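PDB 3MDN: glutamine aminotransferase class-II domain protein from Ruegeria pomeroyi, which probably hydrolyses the side-chain amide of glutamine to release ammonia, as class-II glutamine amidotransferases of the Ntn-hydrolase clan do. Local coordinates for residues Gly163-Ala168 against Arg255-Ala260; Asn114-Gly119 against His184-Ala189. All coordinates share one frame; numbering follows the deposited sequence.

Interaction 1. Residues Gly163-Ala168 against Arg255-Ala260; sequences GALARA and RDFAPA
The ring of Phe-257 meets helix 161-179 at its far end, where CZ lies 3.7 Å from CD2 of Leu-165 and CE1 lies close to the backbone N of Ala-166. CG stands anti to the backbone N (chi1 177°), beside the carbonyl carbon, and the side chains of Leu-165 and Phe-257 cross at about a right angle. Tyr-202 and Met-244 of the sheet also touch the ring, and His-162 packs edge-to-face with it. An alanine here would probably open a gap beside Leu-165 and leave His-162 without its ring partner. The single methyl of Ala-166, resting on Phe-257 CE1 and Ala-258 O, lets its CA lie 4.4 Å from CA of Pro-259. Its O accepts a hydrogen bond from Ala-260 N, 3.1 Å long and nearly straight at the hydrogen, though the donor stands 71° out of the carbonyl plane. CG of Arg-167 touches CB of Ala-260 at 3.5 Å; beyond it the chain bends, one guanidinium face over Gly-163 O, and NE forms a salt bridge with Glu-155 and NH1 one with Asp-160. The C-terminal tail thus lies across a helix packed on the same antiparallel sheet, consistent with the helix-on-sheet layering of the Ntn-hydrolase fold.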
loop_
_atom_site.group_PDB
_atom_site.type_symbol
_atom_site.label_atom_id
_atom_site.label_comp_id
_atom_site.label_asym_id
_atom_site.label_seq_id
_atom_site.Cartn_x
_atom_site.Cartn_y
_atom_site.Cartn_z
ATOM N N GLY D 163 -22.382 24.701 19.174
ATOM C CA GLY D 163 -23.796 24.389 18.888
ATOM C C GLY D 163 -23.931 23.295 17.833
ATOM O O GLY D 163 -24.720 22.365 17.983
ATOM N N ALA D 164 -23.132 23.378 16.773
ATOM C CA ALA D 164 -23.254 22.417 15.665
ATOM C C ALA D 164 -22.823 21.005 16.087
ATOM O O ALA D 164 -23.490 20.036 15.766
ATOM C CB ALA D 164 -22.486 22.881 14.454
ATOM N N LEU D 165 -21.720 20.886 16.818
ATOM C CA LEU D 165 -21.304 19.560 17.248
ATOM C C LEU D 165 -22.362 19.005 18.214
ATOM O O LEU D 165 -22.785 17.846 18.113
ATOM C CB LEU D 165 -19.908 19.596 17.880
ATOM C CG LEU D 165 -19.434 18.216 18.332
ATOM C CD1 LEU D 165 -19.294 17.303 17.108
ATOM C CD2 LEU D 165 -18.128 18.312 19.041
ATOM N N ALA D 166 -22.788 19.856 19.143
ATOM C CA ALA D 166 -23.879 19.568 20.096
ATOM C C ALA D 166 -25.130 18.983 19.392
ATOM O O ALA D 166 -25.687 17.953 19.810
ATOM C CB ALA D 166 -24.241 20.836 20.879
ATOM N N ARG D 167 -25.559 19.628 18.317
ATOM C CA ARG D 167 -26.730 19.144 17.550
ATOM C C ARG D 167 -26.486 17.828 16.771
ATOM O O ARG D 167 -27.356 16.924 16.723
ATOM C CB ARG D 167 -27.254 20.249 16.625
ATOM C CG ARG D 167 -28.020 21.389 17.347
ATOM C CD ARG D 167 -28.644 22.416 16.338
ATOM N NE ARG D 167 -27.614 23.088 15.544
ATOM C CZ ARG D 167 -26.953 24.169 15.949
ATOM N NH1 ARG D 167 -26.020 24.716 15.188
ATOM N NH2 ARG D 167 -27.236 24.714 17.111
ATOM N N ALA D 168 -25.321 17.711 16.145
ATOM C CA ALA D 168 -24.971 16.482 15.426
ATOM C C ALA D 168 -24.946 15.283 16.390
ATOM O O ALA D 168 -25.457 14.191 16.080
ATOM C CB ALA D 168 -23.629 16.646 14.767
ATOM N N ARG D 255 -15.550 25.074 28.538
ATOM C CA ARG D 255 -16.945 25.484 28.450
ATOM C C ARG D 255 -17.765 24.206 28.617
ATOM O O ARG D 255 -17.315 23.134 28.186
ATOM C CB ARG D 255 -17.146 26.000 27.038
ATOM C CG ARG D 255 -17.847 27.297 26.866
ATOM C CD ARG D 255 -17.853 27.581 25.353
ATOM N NE ARG D 255 -19.232 27.694 24.879
ATOM C CZ ARG D 255 -19.605 28.125 23.677
ATOM N NH1 ARG D 255 -18.708 28.503 22.766
ATOM N NH2 ARG D 255 -20.896 28.186 23.397
ATOM N N ASP D 256 -18.960 24.292 29.199
ATOM C CA ASP D 256 -19.836 23.119 29.346
ATOM C C ASP D 256 -20.292 22.662 27.967
ATOM O O ASP D 256 -20.418 23.467 27.037
ATOM C CB ASP D 256 -21.076 23.382 30.244
ATOM C CG ASP D 256 -20.731 23.491 31.752
ATOM O OD1 ASP D 256 -19.699 22.927 32.210
ATOM O OD2 ASP D 256 -21.514 24.142 32.493
ATOM N N PHE D 257 -20.520 21.365 27.829
ATOM C CA PHE D 257 -20.878 20.804 26.534
ATOM C C PHE D 257 -21.797 19.612 26.742
ATOM O O PHE D 257 -21.420 18.617 27.356
ATOM C CB PHE D 257 -19.620 20.382 25.755
ATOM C CG PHE D 257 -19.918 19.731 24.417
ATOM C CD1 PHE D 257 -20.253 20.510 23.314
ATOM C CD2 PHE D 257 -19.897 18.343 24.279
ATOM C CE1 PHE D 257 -20.535 19.929 22.075
ATOM C CE2 PHE D 257 -20.183 17.745 23.045
ATOM C CZ PHE D 257 -20.506 18.548 21.929
ATOM N N ALA D 258 -23.014 19.714 26.241
ATOM C CA ALA D 258 -23.930 18.582 26.295
ATOM C C ALA D 258 -24.691 18.553 24.977
ATOM O O ALA D 258 -24.856 19.602 24.373
ATOM C CB ALA D 258 -24.885 18.722 27.495
ATOM N N PRO D 259 -25.147 17.362 24.524
ATOM C CA PRO D 259 -25.931 17.299 23.276
ATOM C C PRO D 259 -27.112 18.271 23.333
ATOM O O PRO D 259 -27.683 18.485 24.396
ATOM C CB PRO D 259 -26.457 15.853 23.233
ATOM C CG PRO D 259 -25.676 15.101 24.241
ATOM C CD PRO D 259 -25.213 16.095 25.276
ATOM N N ALA D 260 -27.458 18.855 22.191
ATOM C CA ALA D 260 -28.481 19.900 22.113
ATOM C C ALA D 260 -29.836 19.439 22.631
ATOM O O ALA D 260 -30.188 18.260 22.491
ATOM C CB ALA D 260 -28.607 20.414 20.669
#

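Interaction 2. Residues Asn114-Gly119 against His184-Ala189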
loop_
_atom_site.group_PDB
_atom_site.type_symbol
_atom_site.label_atom_id
_atom_site.label_comp_id
_atom_site.label_asym_id
_atom_site.label_seq_id
_atom_site.Cartn_x
_atom_site.Cartn_y
_atom_site.Cartn_z
ATOM N N ASN D 114 -12.478 9.631 18.527
ATOM C CA ASN D 114 -12.245 8.395 19.230
ATOM C C ASN D 114 -13.593 8.047 19.905
ATOM O O ASN D 114 -14.209 8.910 20.573
ATOM C CB ASN D 114 -11.140 8.671 20.282
ATOM C CG ASN D 114 -10.489 7.427 20.809
ATOM O OD1 ASN D 114 -9.532 7.512 21.591
ATOM N ND2 ASN D 114 -10.984 6.263 20.413
ATOM N N GLY D 115 -14.059 6.817 19.697
ATOM C CA GLY D 115 -15.244 6.278 20.375
ATOM C C GLY D 115 -16.173 5.576 19.375
ATOM O O GLY D 115 -15.720 5.032 18.372
ATOM N N GLN D 116 -17.472 5.619 19.628
ATOM C CA GLN D 116 -18.424 4.914 18.798
ATOM C C GLN D 116 -19.824 5.441 19.004
ATOM O O GLN D 116 -20.151 6.005 20.050
ATOM C CB GLN D 116 -18.418 3.433 19.176
ATOM C CG GLN D 116 -18.863 3.164 20.628
ATOM C CD GLN D 116 -19.113 1.679 20.891
ATOM O OE1 GLN D 116 -20.087 1.096 20.388
ATOM N NE2 GLN D 116 -18.242 1.064 21.676
ATOM N N VAL D 117 -20.646 5.245 17.990
ATOM C CA VAL D 117 -22.082 5.383 18.090
ATOM C C VAL D 117 -22.591 3.949 18.130
ATOM O O VAL D 117 -22.358 3.177 17.189
ATOM C CB VAL D 117 -22.586 6.165 16.867
ATOM C CG1 VAL D 117 -24.106 6.339 16.890
ATOM C CG2 VAL D 117 -21.860 7.540 16.827
ATOM N N GLY D 118 -23.238 3.572 19.233
ATOM C CA GLY D 118 -23.631 2.179 19.434
ATOM C C GLY D 118 -24.627 1.649 18.403
ATOM O O GLY D 118 -25.661 2.262 18.182
ATOM N N GLY D 119 -24.296 0.516 17.783
ATOM C CA GLY D 119 -25.174 -0.186 16.850
ATOM C C GLY D 119 -25.244 0.493 15.494
ATOM O O GLY D 119 -26.122 0.193 14.690
ATOM N N HIS D 184 -24.736 4.408 23.565
ATOM C CA HIS D 184 -25.304 5.145 22.469
ATOM C C HIS D 184 -24.326 6.156 21.885
ATOM O O HIS D 184 -24.274 6.319 20.679
ATOM C CB HIS D 184 -26.652 5.762 22.856
ATOM C CG HIS D 184 -27.665 4.736 23.260
ATOM N ND1 HIS D 184 -28.142 3.780 22.385
ATOM C CD2 HIS D 184 -28.273 4.498 24.448
ATOM C CE1 HIS D 184 -28.991 2.990 23.023
ATOM N NE2 HIS D 184 -29.094 3.410 24.270
HETATM N N MSE D 185 -23.533 6.806 22.726
HETATM C CA MSE D 185 -22.593 7.786 22.224
HETATM C C MSE D 185 -21.377 7.832 23.122
HETATM O O MSE D 185 -21.502 8.155 24.300
HETATM C CB MSE D 185 -23.228 9.178 22.162
HETATM C CG MSE D 185 -22.200 10.283 21.795
HETATM SE SE MSE D 185 -21.576 10.104 19.913
HETATM C CE MSE D 185 -23.308 10.257 19.038
ATOM N N ARG D 186 -20.212 7.467 22.591
ATOM C CA ARG D 186 -18.946 7.675 23.305
ATOM C C ARG D 186 -18.083 8.545 22.406
ATOM O O ARG D 186 -17.854 8.193 21.249
ATOM C CB ARG D 186 -18.234 6.354 23.558
ATOM C CG ARG D 186 -19.005 5.371 24.423
ATOM C CD ARG D 186 -18.334 5.227 25.760
ATOM N NE ARG D 186 -19.056 4.394 26.723
ATOM C CZ ARG D 186 -18.730 3.139 27.046
ATOM N NH1 ARG D 186 -17.688 2.545 26.455
ATOM N NH2 ARG D 186 -19.443 2.479 27.966
ATOM N N LEU D 187 -17.596 9.668 22.928
ATOM C CA LEU D 187 -16.983 10.645 22.051
ATOM C C LEU D 187 -15.832 11.435 22.683
ATOM O O LEU D 187 -16.003 12.095 23.685
ATOM C CB LEU D 187 -18.045 11.658 21.587
ATOM C CG LEU D 187 -17.424 12.790 20.739
ATOM C CD1 LEU D 187 -18.162 12.935 19.448
ATOM C CD2 LEU D 187 -17.438 14.123 21.476
ATOM N N SER D 188 -14.670 11.388 22.049
ATOM C CA SER D 188 -13.666 12.387 22.268
ATOM C C SER D 188 -13.320 12.760 20.847
ATOM O O SER D 188 -13.201 11.884 19.961
ATOM C CB SER D 188 -12.457 11.816 23.012
ATOM O OG SER D 188 -11.605 11.235 22.050
ATOM N N ALA D 189 -13.240 14.053 20.575
ATOM C CA ALA D 189 -12.959 14.507 19.210
ATOM C C ALA D 189 -12.051 15.721 19.280
ATOM O O ALA D 189 -12.114 16.490 20.263
ATOM C CB ALA D 189 -14.253 14.894 18.521
#
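Asn-114 and Ser-188 face each other as a hydrogen-bonded antiparallel pair, with Asn-114 N to Ser-188 O at 2.8 Å and Ser-188 N to Asn-114 O at 2.9 Å. Gln-116 and Arg-186 form the next such pair: Arg-186 N reaches Gln-116 O at 2.9 Å in a nearly straight bond, while the return bond from Gln-116 N to Arg-186 O is more bent (143° at the hydrogen). Farther on, Gly-118 N gives a longer bond, 3.3 Å, to His-184 O, its donor well above the carbonyl plane.

Weaker CA-H...O contacts lie between these bonds. Gly-115 CA sits 3.4 Å from Arg-186 O, and a CB at this corner of the chain would collide with that oxygen, which calls for glycine.

Among apolar groups, Val-117 CG2 touches CE of Met-185, a selenomethionine, at 3.8 Å. Val-117 holds CG2 anti to the carbonyl carbon, and the two side chains lie side by side, pointing the same way; Phe-123 adjoins Val-117, and Leu-172 adjoins Met-185.

Polar side chains occupy the other face. Ser-188 OG, set between the backbone N and carbonyl carbon (chi1 85°), comes within 3.1 Å of Asn-114 CB, a tight fit, and is hydrogen-bonded to Trp-6 NE1. Arg-186 leads its guanidinium away to a salt bridge with Asp-205, and CG of Gln-116 lies near CB of Arg-186.

Asn-114 also packs on Cys-4. In class-II amidotransferases an Asn-Gly pair after a histidine contributes to the oxyanion hole and an N-terminal cysteine is the nucleophile. His-113, Asn-114 and Gly-115 match that sequence, so the antiparallel pairing probably holds the oxyanion-hole strand of the glutaminase site beside Cys-4, the likely nucleophile.

Helix 161-179 and the strand that follows it in the chain tie the two contacts together: interaction 1 uses the start of the helix, interaction 2 the strand 185-192. Their centres are 14 Å apart and their nearest atoms about 5 Å, so they do not touch. Shared neighbours bridge the interval. Ile-169 of the helix touches Phe-257 and Pro-259 of interaction 1 and Leu-187 of interaction 2, and Tyr-202 of strand 197-203 meets Phe-257, Pro-259 and Met-185. Both contacts reach one antiparallel sheet. Residues 114-119 include the probable oxyanion-hole region beside Cys-4, whereas 255-260 cover the helix near the chain's C-terminal end.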